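Long-range contact in transcriptional regulator, GntR family (Ralstonia eutropha, PDB 3IHU), which probably binds DNA as a transcription factor of the GntR family, pairing a winged-helix DNA-binding domain with an FCD domain: residues 19-24 against 57-62. Sequence-based numbering, arbitrary orientation.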
loop_
_atom_site.group_PDB
_atom_site.type_symbol
_atom_site.label_atom_id
_atom_site.label_comp_id
_atom_site.label_asym_id
_atom_site.label_seq_id
_atom_site.Cartn_x
_atom_site.Cartn_y
_atom_site.Cartn_z
ATOM N N ASP A 19 -16.530 2.895 0.640
ATOM C CA ASP A 19 -15.123 3.194 0.811
ATOM C C ASP A 19 -14.581 2.813 2.190
ATOM O O ASP A 19 -13.436 2.384 2.295
ATOM C CB ASP A 19 -14.843 4.687 0.586
ATOM C CG ASP A 19 -14.888 5.095 -0.900
ATOM O OD1 ASP A 19 -15.062 4.219 -1.800
ATOM O OD2 ASP A 19 -14.769 6.316 -1.162
ATOM N N THR A 20 -15.385 2.962 3.229
ATOM C CA THR A 20 -14.913 2.719 4.578
ATOM C C THR A 20 -14.628 1.234 4.784
ATOM O O THR A 20 -13.692 0.879 5.484
ATOM C CB THR A 20 -15.898 3.181 5.686
ATOM O OG1 THR A 20 -16.918 2.202 5.849
ATOM C CG2 THR A 20 -16.518 4.567 5.422
ATOM N N VAL A 21 -15.411 0.366 4.155
ATOM C CA VAL A 21 -15.103 -1.080 4.145
ATOM C C VAL A 21 -13.947 -1.430 3.188
ATOM O O VAL A 21 -13.060 -2.275 3.485
ATOM C CB VAL A 21 -16.355 -1.890 3.775
ATOM C CG1 VAL A 21 -16.064 -3.363 3.816
ATOM C CG2 VAL A 21 -17.526 -1.515 4.707
ATOM N N PHE A 22 -13.965 -0.827 2.015
ATOM C CA PHE A 22 -12.922 -1.090 1.014
ATOM C C PHE A 22 -11.542 -0.730 1.568
ATOM O O PHE A 22 -10.629 -1.564 1.592
ATOM C CB PHE A 22 -13.204 -0.291 -0.242
ATOM C CG PHE A 22 -12.209 -0.503 -1.356
ATOM C CD1 PHE A 22 -12.259 -1.633 -2.146
ATOM C CD2 PHE A 22 -11.262 0.471 -1.645
ATOM C CE1 PHE A 22 -11.370 -1.805 -3.202
ATOM C CE2 PHE A 22 -10.362 0.290 -2.705
ATOM C CZ PHE A 22 -10.428 -0.849 -3.468
ATOM N N PHE A 23 -11.416 0.484 2.075
ATOM C CA PHE A 23 -10.144 0.924 2.625
ATOM C C PHE A 23 -9.852 0.337 4.007
ATOM O O PHE A 23 -8.684 0.081 4.338
ATOM C CB PHE A 23 -10.061 2.447 2.605
ATOM C CG PHE A 23 -9.985 3.004 1.211
ATOM C CD1 PHE A 23 -8.840 2.789 0.422
ATOM C CD2 PHE A 23 -11.038 3.727 0.672
ATOM C CE1 PHE A 23 -8.758 3.297 -0.883
ATOM C CE2 PHE A 23 -10.967 4.224 -0.632
ATOM C CZ PHE A 23 -9.824 4.013 -1.406
ATOM N N GLY A 24 -10.898 0.106 4.797
ATOM C CA GLY A 24 -10.760 -0.540 6.085
ATOM C C GLY A 24 -10.167 -1.934 6.043
ATOM O O GLY A 24 -9.356 -2.298 6.921
ATOM N N ARG A 57 -21.594 -5.230 0.443
ATOM C CA ARG A 57 -21.603 -5.950 -0.806
ATOM C C ARG A 57 -20.796 -5.237 -1.882
ATOM O O ARG A 57 -19.986 -5.853 -2.573
ATOM C CB ARG A 57 -23.037 -6.166 -1.248
ATOM C CG ARG A 57 -23.723 -7.176 -0.387
ATOM C CD ARG A 57 -25.154 -7.404 -0.806
ATOM N NE ARG A 57 -25.866 -8.061 0.287
ATOM C CZ ARG A 57 -27.183 -8.151 0.415
ATOM N NH1 ARG A 57 -28.012 -7.636 -0.502
ATOM N NH2 ARG A 57 -27.686 -8.772 1.476
ATOM N N GLU A 58 -21.011 -3.935 -2.004
ATOM C CA GLU A 58 -20.302 -3.124 -2.968
ATOM C C GLU A 58 -18.801 -3.081 -2.690
ATOM O O GLU A 58 -17.975 -3.201 -3.615
ATOM C CB GLU A 58 -20.888 -1.707 -2.983
ATOM C CG GLU A 58 -20.101 -0.770 -3.885
ATOM C CD GLU A 58 -20.651 0.652 -3.909
ATOM O OE1 GLU A 58 -21.884 0.826 -3.772
ATOM O OE2 GLU A 58 -19.832 1.585 -4.047
ATOM N N ALA A 59 -18.432 -2.904 -1.416
ATOM C CA ALA A 59 -17.024 -2.899 -1.034
ATOM C C ALA A 59 -16.387 -4.261 -1.346
ATOM O O ALA A 59 -15.259 -4.327 -1.865
ATOM C CB ALA A 59 -16.863 -2.537 0.426
ATOM N N LEU A 60 -17.096 -5.344 -1.038
ATOM C CA LEU A 60 -16.582 -6.684 -1.310
ATOM C C LEU A 60 -16.386 -6.894 -2.819
ATOM O O LEU A 60 -15.348 -7.446 -3.223
ATOM C CB LEU A 60 -17.477 -7.788 -0.712
ATOM C CG LEU A 60 -17.348 -7.878 0.820
ATOM C CD1 LEU A 60 -18.311 -8.871 1.455
ATOM C CD2 LEU A 60 -15.894 -8.204 1.240
ATOM N N GLN A 61 -17.350 -6.433 -3.626
ATOM C CA GLN A 61 -17.230 -6.494 -5.095
ATOM C C GLN A 61 -15.961 -5.790 -5.540
ATOM O O GLN A 61 -15.214 -6.342 -6.347
ATOM C CB GLN A 61 -18.474 -5.886 -5.821
ATOM N N ARG A 62 -15.712 -4.591 -5.004
ATOM C CA ARG A 62 -14.541 -3.805 -5.385
ATOM C C ARG A 62 -13.227 -4.496 -4.954
ATOM O O ARG A 62 -12.211 -4.458 -5.673
ATOM C CB ARG A 62 -14.599 -2.408 -4.778
ATOM C CG ARG A 62 -15.584 -1.454 -5.443
ATOM C CD ARG A 62 -15.966 -0.293 -4.535
ATOM N NE ARG A 62 -14.832 0.590 -4.276
ATOM C CZ ARG A 62 -14.844 1.602 -3.405
ATOM N NH1 ARG A 62 -15.932 1.870 -2.678
ATOM N NH2 ARG A 62 -13.761 2.353 -3.257
#
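Arg62 reaches across from helix 53-65 to Asp19 and Phe22 of helix 17-31, tying together two helices of the GntR-type winged helix-turn-helix domain; it is a worked example of one arginine serving an anion and an aromatic ring at once. The short segments run 40° apart in direction, their axes approaching to 8.2 Å.

The apolar part of the interface is small. Ala59 turns its methyl toward helix 17-31, where CB meets Val21 CB at 3.4 Å, a tight carbon pair, and also approaches the backbone N of Phe22. The small Ala59 side chain is consistent with the close approach here, with Phe22 CA and Ala59 CA 4.9 Å apart. Phe49 of helix 42-49 and Val51 continue this hydrophobic packing around Val21.

Phe22 CG is anti to its backbone N (chi1 -179°), and one face of the ring meets the guanidinium. The two stack in a cation-pi contact, planes 21° apart and Arg62 CZ 4.3 Å from the ring centroid, while Arg62 CB touches the rim at CD1 and CE1.

In the salt bridge, Arg62 holds Asp19 OD1 end-on through two markedly bent hydrogen bonds, NH1 and NH2 each lying 2.7 Å from that one oxygen. Ser18 OG also bonds NH1. OD1 lies near the guanidinium plane; NH1 is almost in line with the CG-OD1 bond of Asp19, while NH2 approaches OD1 from out of the carboxylate plane.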